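Long-range contacts in F420-dependent methylenetetrahydromethanopterin dehydrogenase (Methanopyrus kandleri, PDB 1QV9), which catalyses the reversible, coenzyme F420-dependent reduction of methenyl-tetrahydromethanopterin to methylene-tetrahydromethanopterin in methanogenesis from carbon dioxide: residues 15-24 and 148-158; 182-190 and 202-210. One frame throughout, in Å; residues are numbered along the deposited sequence. Where two conformers were deposited one is given.

Contact 1: residues 15-24 and 148-158; sequences GTSMMMDMLL and LAATGVFRVVQ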
loop_
_atom_site.group_PDB
_atom_site.type_symbol
_atom_site.label_atom_id
_atom_site.label_comp_id
_atom_site.label_asym_id
_atom_site.label_seq_id
_atom_site.Cartn_x
_atom_site.Cartn_y
_atom_site.Cartn_z
ATOM N N GLY A 15 17.142 -20.479 2.375
ATOM C CA GLY A 15 16.294 -20.209 1.243
ATOM C C GLY A 15 16.892 -20.747 -0.044
ATOM O O GLY A 15 16.193 -21.292 -0.889
ATOM N N THR A 16 18.204 -20.627 -0.216
ATOM C CA THR A 16 18.787 -21.091 -1.467
ATOM C C THR A 16 18.777 -22.614 -1.571
ATOM O O THR A 16 18.604 -23.158 -2.659
ATOM C CB THR A 16 20.233 -20.533 -1.626
ATOM O OG1 THR A 16 20.171 -19.105 -1.516
ATOM C CG2 THR A 16 20.830 -20.895 -3.021
ATOM N N SER A 17 18.934 -23.307 -0.447
ATOM C CA SER A 17 18.947 -24.764 -0.531
ATOM C C SER A 17 17.545 -25.309 -0.815
ATOM O O SER A 17 17.407 -26.370 -1.424
ATOM C CB SER A 17 19.604 -25.382 0.708
ATOM O OG SER A 17 18.908 -25.075 1.897
HETATM N N MSE A 18 16.511 -24.597 -0.356
HETATM C CA MSE A 18 15.128 -25.022 -0.614
HETATM C C MSE A 18 14.915 -25.131 -2.116
HETATM O O MSE A 18 14.413 -26.143 -2.617
HETATM C CB MSE A 18 14.091 -23.997 -0.095
HETATM C CG MSE A 18 13.867 -23.971 1.407
HETATM SE SE MSE A 18 12.275 -22.934 1.913
HETATM C CE MSE A 18 11.072 -23.562 0.564
HETATM N N MSE A 19 15.312 -24.073 -2.827
HETATM C CA MSE A 19 15.107 -23.948 -4.272
HETATM C C MSE A 19 16.171 -24.394 -5.268
HETATM O O MSE A 19 15.844 -24.593 -6.441
HETATM C CB MSE A 19 14.798 -22.474 -4.614
HETATM C CG MSE A 19 13.365 -21.993 -4.330
HETATM SE SE MSE A 19 12.247 -22.451 -5.790
HETATM C CE MSE A 19 10.559 -22.749 -4.928
HETATM N N MSE A 20 17.412 -24.544 -4.823
HETATM C CA MSE A 20 18.531 -24.852 -5.733
HETATM C C MSE A 20 18.304 -25.821 -6.856
HETATM O O MSE A 20 18.584 -25.473 -8.004
HETATM C CB MSE A 20 19.803 -25.219 -4.957
HETATM C CG MSE A 20 19.685 -26.415 -4.053
HETATM SE SE MSE A 20 21.328 -26.615 -3.026
HETATM C CE MSE A 20 20.857 -28.197 -2.114
ATOM N N ASP A 21 17.744 -26.998 -6.563
ATOM C CA ASP A 21 17.559 -27.957 -7.644
ATOM C C ASP A 21 16.424 -27.566 -8.589
ATOM O O ASP A 21 16.523 -27.749 -9.811
ATOM C CB ASP A 21 17.310 -29.372 -7.091
ATOM C CG ASP A 21 16.185 -29.417 -6.042
ATOM O OD1 ASP A 21 16.306 -28.710 -5.019
ATOM O OD2 ASP A 21 15.179 -30.148 -6.251
HETATM N N MSE A 22 15.347 -27.010 -8.047
HETATM C CA MSE A 22 14.226 -26.671 -8.904
HETATM C C MSE A 22 14.491 -25.518 -9.854
HETATM O O MSE A 22 13.833 -25.406 -10.896
HETATM C CB MSE A 22 12.978 -26.431 -8.060
HETATM C CG MSE A 22 12.623 -27.715 -7.357
HETATM SE SE MSE A 22 11.013 -27.632 -6.345
HETATM C CE MSE A 22 11.644 -26.698 -4.819
ATOM N N LEU A 23 15.433 -24.652 -9.506
ATOM C CA LEU A 23 15.788 -23.546 -10.393
ATOM C C LEU A 23 16.409 -24.065 -11.684
ATOM O O LEU A 23 16.518 -23.313 -12.668
ATOM C CB LEU A 23 16.811 -22.621 -9.712
ATOM C CG LEU A 23 16.310 -21.865 -8.485
ATOM C CD1 LEU A 23 17.550 -21.250 -7.773
ATOM C CD2 LEU A 23 15.297 -20.808 -8.874
ATOM N N LEU A 24 16.808 -25.330 -11.693
ATOM C CA LEU A 24 17.451 -25.903 -12.889
ATOM C C LEU A 24 16.477 -26.627 -13.860
ATOM O O LEU A 24 16.849 -26.971 -14.983
ATOM C CB LEU A 24 18.569 -26.849 -12.446
ATOM C CG LEU A 24 19.515 -26.227 -11.409
ATOM C CD1 LEU A 24 20.609 -27.209 -10.996
ATOM C CD2 LEU A 24 20.116 -24.936 -12.010
ATOM N N LEU A 148 15.113 -13.387 -2.600
ATOM C CA LEU A 148 16.160 -14.036 -3.408
ATOM C C LEU A 148 15.760 -14.187 -4.877
ATOM O O LEU A 148 16.617 -14.118 -5.778
ATOM C CB LEU A 148 16.546 -15.391 -2.790
ATOM C CG LEU A 148 17.079 -15.252 -1.355
ATOM C CD1 LEU A 148 17.421 -16.610 -0.823
ATOM C CD2 LEU A 148 18.350 -14.375 -1.346
ATOM N N ALA A 149 14.472 -14.352 -5.132
ATOM C CA ALA A 149 14.016 -14.514 -6.515
ATOM C C ALA A 149 13.921 -13.183 -7.227
ATOM O O ALA A 149 14.592 -12.981 -8.247
ATOM C CB ALA A 149 12.647 -15.231 -6.519
ATOM N N ALA A 150 13.123 -12.256 -6.706
ATOM C CA ALA A 150 12.897 -10.982 -7.379
ATOM C C ALA A 150 14.102 -10.056 -7.486
ATOM O O ALA A 150 14.119 -9.171 -8.329
ATOM C CB ALA A 150 11.673 -10.265 -6.756
ATOM N N THR A 151 15.101 -10.234 -6.617
ATOM C CA THR A 151 16.308 -9.386 -6.733
ATOM C C THR A 151 17.253 -9.960 -7.783
ATOM O O THR A 151 18.201 -9.270 -8.206
ATOM C CB THR A 151 17.077 -9.311 -5.403
ATOM O OG1 THR A 151 17.490 -10.630 -5.035
ATOM C CG2 THR A 151 16.197 -8.633 -4.322
ATOM N N GLY A 152 17.002 -11.199 -8.204
ATOM C CA GLY A 152 17.871 -11.821 -9.192
ATOM C C GLY A 152 18.943 -12.722 -8.617
ATOM O O GLY A 152 19.727 -13.315 -9.372
ATOM N N VAL A 153 18.996 -12.873 -7.286
ATOM C CA VAL A 153 20.001 -13.744 -6.702
ATOM C C VAL A 153 19.865 -15.191 -7.204
ATOM O O VAL A 153 20.870 -15.854 -7.459
ATOM C CB VAL A 153 19.930 -13.736 -5.139
ATOM C CG1 VAL A 153 20.767 -14.883 -4.540
ATOM C CG2 VAL A 153 20.410 -12.377 -4.640
ATOM N N PHE A 154 18.621 -15.682 -7.341
ATOM C CA PHE A 154 18.438 -17.054 -7.808
ATOM C C PHE A 154 18.902 -17.207 -9.265
ATOM O O PHE A 154 19.234 -18.331 -9.659
ATOM C CB PHE A 154 16.956 -17.492 -7.675
ATOM C CG PHE A 154 16.549 -17.902 -6.268
ATOM C CD1 PHE A 154 15.211 -17.916 -5.922
ATOM C CD2 PHE A 154 17.486 -18.263 -5.326
ATOM C CE1 PHE A 154 14.800 -18.294 -4.644
ATOM C CE2 PHE A 154 17.072 -18.641 -4.022
ATOM C CZ PHE A 154 15.736 -18.651 -3.711
ATOM N N ARG A 155 18.892 -16.126 -10.038
ATOM C CA ARG A 155 19.355 -16.254 -11.421
ATOM C C ARG A 155 20.868 -16.454 -11.412
ATOM O O ARG A 155 21.412 -17.133 -12.282
ATOM C CB ARG A 155 18.983 -15.036 -12.288
ATOM C CG ARG A 155 18.788 -15.428 -13.777
ATOM C CD ARG A 155 18.493 -14.257 -14.651
ATOM N NE ARG A 155 17.350 -13.450 -14.228
ATOM C CZ ARG A 155 16.082 -13.780 -14.420
ATOM N NH1 ARG A 155 15.134 -12.977 -13.996
ATOM N NH2 ARG A 155 15.773 -14.892 -15.048
ATOM N N VAL A 156 21.578 -15.861 -10.453
ATOM C CA VAL A 156 23.024 -16.064 -10.369
ATOM C C VAL A 156 23.305 -17.557 -10.080
ATOM O O VAL A 156 24.232 -18.173 -10.630
ATOM C CB VAL A 156 23.637 -15.237 -9.213
ATOM C CG1 VAL A 156 25.124 -15.479 -9.115
ATOM C CG2 VAL A 156 23.368 -13.735 -9.447
ATOM N N VAL A 157 22.521 -18.132 -9.160
ATOM C CA VAL A 157 22.683 -19.546 -8.817
ATOM C C VAL A 157 22.349 -20.431 -9.998
ATOM O O VAL A 157 23.076 -21.391 -10.254
ATOM C CB VAL A 157 21.787 -19.888 -7.559
ATOM C CG1 VAL A 157 21.896 -21.345 -7.163
ATOM C CG2 VAL A 157 22.199 -19.013 -6.398
ATOM N N GLN A 158 21.264 -20.112 -10.698
ATOM C CA GLN A 158 20.833 -20.861 -11.874
ATOM C C GLN A 158 21.982 -20.854 -12.877
ATOM O O GLN A 158 22.348 -21.916 -13.398
ATOM C CB GLN A 158 19.596 -20.212 -12.507
ATOM C CG GLN A 158 19.114 -20.892 -13.807
ATOM C CD GLN A 158 18.210 -20.032 -14.707
ATOM O OE1 GLN A 158 17.669 -18.996 -14.296
ATOM N NE2 GLN A 158 18.019 -20.491 -15.960
#

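Contact 2: residues 182-190 and 202-210; sequences VIDRNTLLE and KAMAALEIA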
loop_
_atom_site.group_PDB
_atom_site.type_symbol
_atom_site.label_atom_id
_atom_site.label_comp_id
_atom_site.label_asym_id
_atom_site.label_seq_id
_atom_site.Cartn_x
_atom_site.Cartn_y
_atom_site.Cartn_z
ATOM N N VAL A 182 30.557 -15.523 -3.818
ATOM C CA VAL A 182 30.034 -14.934 -2.592
ATOM C C VAL A 182 29.083 -13.859 -3.094
ATOM O O VAL A 182 29.486 -12.872 -3.739
ATOM C CB VAL A 182 31.150 -14.320 -1.723
ATOM C CG1 VAL A 182 30.559 -13.688 -0.513
ATOM C CG2 VAL A 182 32.138 -15.389 -1.310
ATOM N N ILE A 183 27.807 -14.063 -2.798
ATOM C CA ILE A 183 26.765 -13.172 -3.271
ATOM C C ILE A 183 26.245 -12.228 -2.211
ATOM O O ILE A 183 25.978 -12.620 -1.059
ATOM C CB ILE A 183 25.563 -14.011 -3.816
ATOM C CG1 ILE A 183 26.054 -14.911 -4.962
ATOM C CG2 ILE A 183 24.394 -13.090 -4.260
ATOM C CD1 ILE A 183 25.027 -15.972 -5.406
ATOM N N ASP A 184 26.121 -10.976 -2.610
ATOM C CA ASP A 184 25.560 -9.955 -1.751
ATOM C C ASP A 184 25.005 -8.799 -2.545
ATOM O O ASP A 184 24.891 -8.878 -3.784
ATOM C CB ASP A 184 26.561 -9.509 -0.682
ATOM C CG ASP A 184 27.742 -8.694 -1.242
ATOM O OD1 ASP A 184 27.782 -8.403 -2.455
ATOM O OD2 ASP A 184 28.640 -8.343 -0.439
ATOM N N ARG A 185 24.601 -7.745 -1.839
ATOM C CA ARG A 185 24.038 -6.564 -2.458
ATOM C C ARG A 185 24.828 -6.071 -3.675
ATOM O O ARG A 185 24.253 -5.802 -4.744
ATOM C CB ARG A 185 23.949 -5.465 -1.389
ATOM C CG ARG A 185 23.417 -4.152 -1.886
ATOM C CD ARG A 185 24.368 -3.011 -1.665
ATOM N NE ARG A 185 24.853 -2.863 -0.295
ATOM C CZ ARG A 185 25.986 -2.216 -0.021
ATOM N NH1 ARG A 185 26.409 -2.084 1.226
ATOM N NH2 ARG A 185 26.716 -1.741 -1.012
ATOM N N ASN A 186 26.152 -6.005 -3.549
ATOM C CA ASN A 186 26.941 -5.501 -4.662
ATOM C C ASN A 186 27.025 -6.392 -5.879
ATOM O O ASN A 186 27.371 -5.929 -6.961
ATOM C CB ASN A 186 28.339 -5.090 -4.197
ATOM C CG ASN A 186 28.316 -3.770 -3.401
ATOM O OD1 ASN A 186 27.356 -2.980 -3.507
ATOM N ND2 ASN A 186 29.375 -3.524 -2.614
ATOM N N THR A 187 26.715 -7.675 -5.720
ATOM C CA THR A 187 26.705 -8.592 -6.851
ATOM C C THR A 187 25.782 -8.040 -7.919
ATOM O O THR A 187 26.011 -8.205 -9.132
ATOM C CB THR A 187 26.155 -9.974 -6.374
ATOM O OG1 THR A 187 26.977 -10.447 -5.321
ATOM C CG2 THR A 187 26.152 -11.002 -7.507
ATOM N N LEU A 188 24.718 -7.363 -7.482
ATOM C CA LEU A 188 23.725 -6.891 -8.438
ATOM C C LEU A 188 24.229 -5.800 -9.400
ATOM O O LEU A 188 23.702 -5.654 -10.503
ATOM C CB LEU A 188 22.479 -6.371 -7.703
ATOM C CG LEU A 188 21.803 -7.367 -6.767
ATOM C CD1 LEU A 188 20.395 -6.847 -6.477
ATOM C CD2 LEU A 188 21.786 -8.756 -7.346
ATOM N N LEU A 189 25.265 -5.098 -8.983
ATOM C CA LEU A 189 25.818 -3.995 -9.774
ATOM C C LEU A 189 26.274 -4.420 -11.153
ATOM O O LEU A 189 26.219 -3.618 -12.099
ATOM C CB LEU A 189 26.972 -3.367 -9.003
ATOM C CG LEU A 189 26.540 -2.546 -7.780
ATOM C CD1 LEU A 189 27.752 -2.293 -6.883
ATOM C CD2 LEU A 189 25.871 -1.230 -8.191
ATOM N N GLU A 190 26.717 -5.670 -11.295
ATOM C CA GLU A 190 27.185 -6.135 -12.601
ATOM C C GLU A 190 26.315 -7.170 -13.308
ATOM O O GLU A 190 26.753 -7.837 -14.251
ATOM C CB GLU A 190 28.611 -6.670 -12.449
ATOM C CG GLU A 190 29.593 -5.564 -12.141
ATOM C CD GLU A 190 30.977 -6.100 -11.837
ATOM O OE1 GLU A 190 31.951 -5.491 -12.323
ATOM O OE2 GLU A 190 31.095 -7.109 -11.115
ATOM N N LYS A 202 16.409 -0.608 -5.690
ATOM C CA LYS A 202 15.498 -1.166 -4.680
ATOM C C LYS A 202 15.900 -2.606 -4.349
ATOM O O LYS A 202 15.778 -3.054 -3.223
ATOM C CB LYS A 202 14.046 -1.129 -5.188
ATOM C CG LYS A 202 13.514 0.278 -5.245
ATOM C CD LYS A 202 12.120 0.340 -5.912
ATOM C CE LYS A 202 11.572 1.764 -6.048
ATOM N NZ LYS A 202 11.100 2.352 -4.773
ATOM N N ALA A 203 16.291 -3.384 -5.366
ATOM C CA ALA A 203 16.733 -4.768 -5.156
ATOM C C ALA A 203 17.994 -4.806 -4.271
ATOM O O ALA A 203 18.113 -5.647 -3.417
ATOM C CB ALA A 203 16.989 -5.453 -6.524
HETATM N N MSE A 204 18.900 -3.847 -4.482
HETATM C CA MSE A 204 20.098 -3.769 -3.657
HETATM C C MSE A 204 19.701 -3.446 -2.227
HETATM O O MSE A 204 20.219 -4.074 -1.309
HETATM C CB MSE A 204 21.045 -2.697 -4.200
HETATM C CG MSE A 204 21.614 -3.136 -5.557
HETATM SE SE MSE A 204 22.643 -1.678 -6.402
HETATM C CE MSE A 204 23.734 -1.251 -4.929
ATOM N N ALA A 205 18.800 -2.482 -2.032
ATOM C CA ALA A 205 18.329 -2.175 -0.675
ATOM C C ALA A 205 17.718 -3.444 -0.050
ATOM O O ALA A 205 17.891 -3.722 1.127
ATOM C CB ALA A 205 17.287 -1.075 -0.692
ATOM N N ALA A 206 16.937 -4.211 -0.813
ATOM C CA ALA A 206 16.390 -5.415 -0.245
ATOM C C ALA A 206 17.458 -6.420 0.221
ATOM O O ALA A 206 17.298 -7.040 1.252
ATOM C CB ALA A 206 15.426 -6.102 -1.290
ATOM N N LEU A 207 18.524 -6.598 -0.545
ATOM C CA LEU A 207 19.549 -7.561 -0.203
ATOM C C LEU A 207 20.359 -7.036 0.976
ATOM O O LEU A 207 20.806 -7.846 1.786
ATOM C CB LEU A 207 20.512 -7.832 -1.371
ATOM C CG LEU A 207 19.878 -8.535 -2.573
ATOM C CD1 LEU A 207 21.008 -8.993 -3.516
ATOM C CD2 LEU A 207 19.115 -9.806 -2.105
ATOM N N GLU A 208 20.517 -5.719 1.071
ATOM C CA GLU A 208 21.273 -5.175 2.199
ATOM C C GLU A 208 20.469 -5.446 3.459
ATOM O O GLU A 208 21.018 -5.924 4.473
ATOM C CB GLU A 208 21.526 -3.672 2.028
ATOM C CG GLU A 208 22.286 -3.102 3.239
ATOM C CD GLU A 208 23.734 -3.530 3.265
ATOM O OE1 GLU A 208 24.335 -3.449 4.372
ATOM O OE2 GLU A 208 24.269 -3.965 2.213
ATOM N N ILE A 209 19.159 -5.170 3.434
ATOM C CA ILE A 209 18.345 -5.409 4.622
ATOM C C ILE A 209 18.334 -6.899 4.987
ATOM O O ILE A 209 18.422 -7.267 6.155
ATOM C CB ILE A 209 16.893 -4.884 4.401
ATOM C CG1 ILE A 209 16.921 -3.365 4.254
ATOM C CG2 ILE A 209 15.955 -5.409 5.521
ATOM C CD1 ILE A 209 15.566 -2.730 3.897
ATOM N N ALA A 210 18.183 -7.774 3.997
ATOM C CA ALA A 210 18.204 -9.199 4.229
ATOM C C ALA A 210 19.528 -9.622 4.865
ATOM O O ALA A 210 19.522 -10.410 5.785
ATOM C CB ALA A 210 17.959 -9.963 2.883
HETATM O O HOH W 1 23.720 -8.332 0.843
#

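Contact 1: residues 15-24 and 148-158
Phe-154 lies against Gly-15, Thr-16, Met-19 and Leu-23, and the apolar contact between the two segments is built round its ring. Leu-23 crosses the phenyl side chain at about a right angle, and its two methyls straddle the root of the ring: CD1 comes within 3.8 Å of Phe-154 CG, while CD2 is 3.9 Å from Phe-154 CB. With its CG turned beside the backbone N (chi1 -66°), Leu-23 presents this fork to the ring. Toward the far end, Met-19, a selenomethionine, lays CB over one face; its CG approaches Phe-154 CE1 at 4.0 Å. Leu-148, from the ring's own segment, also covers a face, near the rim. Thr-16 meets Val-157 tip to tip, CG2 to CG2 at 4.1 Å.

These residues pack helix 15-19, which follows strand 4-10, the first in the chain, and the 3-10 turn 22-24 after it against the junction of helices 134-150 and 153-169 in the alpha/beta domain. The short axes of helices 15-19 and 153-158 stand 11.4 Å apart at closest approach and cross at -54°. At the junction Gly-152 has a positive phi of 97°, where a CB would collide with the preceding carbonyl oxygen.

Polar atoms take part without any hydrogen bond from one segment to the other. Leu-148 CD1 rests 3.8 Å from Thr-16 OG1, and Asp-122 accepts from the backbone nitrogens of Gly-15 and Thr-16. Leu-23 O, buried against Gln-158 CG at 3.7 Å, has no hydrogen-bonding partner in the model.

Contact 2: residues 182-190 and 202-210
Arg-185 grips Glu-208 side-on, through NE and NH1, in a salt bridge that converges on the single carboxylate oxygen OE2. The bond from Arg-185 NE to Glu-208 OE2 is 2.8 Å long with an N-H...O angle of 149°; NH1 reaches the same oxygen along a more bent line. Both donors keep OE2 close to the guanidinium plane yet meet it from one face of the carboxylate, the two planes being 50° apart. With CG anti to the backbone N (chi1 178°), Arg-185 sets CG 3.6 Å from Met-204 CB; the bends at chi2 and chi3 then turn the guanidinium to Glu-208. Beyond the bridge, NH1 also pairs with Glu-219 of a neighbouring subunit, whose carboxylate receives Asn-186 ND2 as well. An alanine at Arg-185 would remove both donors and the aliphatic cover of Met-204, and would probably leave the buried Glu-208 without its charge partner in this contact.

One water joins the backbones, accepting from Arg-185 N at 2.9 Å and donating weakly to Leu-207 O.

The apolar contacts lie along the turns that follow. Leu-188 and Leu-207 reach toward each other tip to tip, their CD1 atoms 3.7 Å apart, and Leu-188 CD1 is equally near Ala-203 CB. Leu-189 crosses selenomethionine Met-204 at about a right angle, its CD2 3.7 Å from SE, where the bend at chi3 brings the methyl CE back toward Arg-185 CD.

Residues 182-190 thus pass from the end of edge strand 180-183 onto one flank of helix 197-223, joining the alpha/beta domain to the helix bundle beside a subunit interface.

How the contacts relate
Contacts 1 and 2 follow one another along the chain, with centres 14 Å apart, and helix 153-169 leads from the first to strand 180-183 of the second. They touch directly at the break between helices 134-150 and 153-169. There Leu-207 packs against both sides of the break: its CD2 lies 3.5 Å from Thr-151 OG1, and its CD1 is 3.6 Å from Val-153 CG2. Leu-188 CD1 adds a contact of 3.7 Å with Thr-151 O. The centre of contact 1 lies about 6 Å from the centre of the chain, that of contact 2 about 14 Å. Contact 1 borders one neighbouring subunit, contact 2 another and, through Lys-202, a further one, consistent with the trimer-of-dimers assembly.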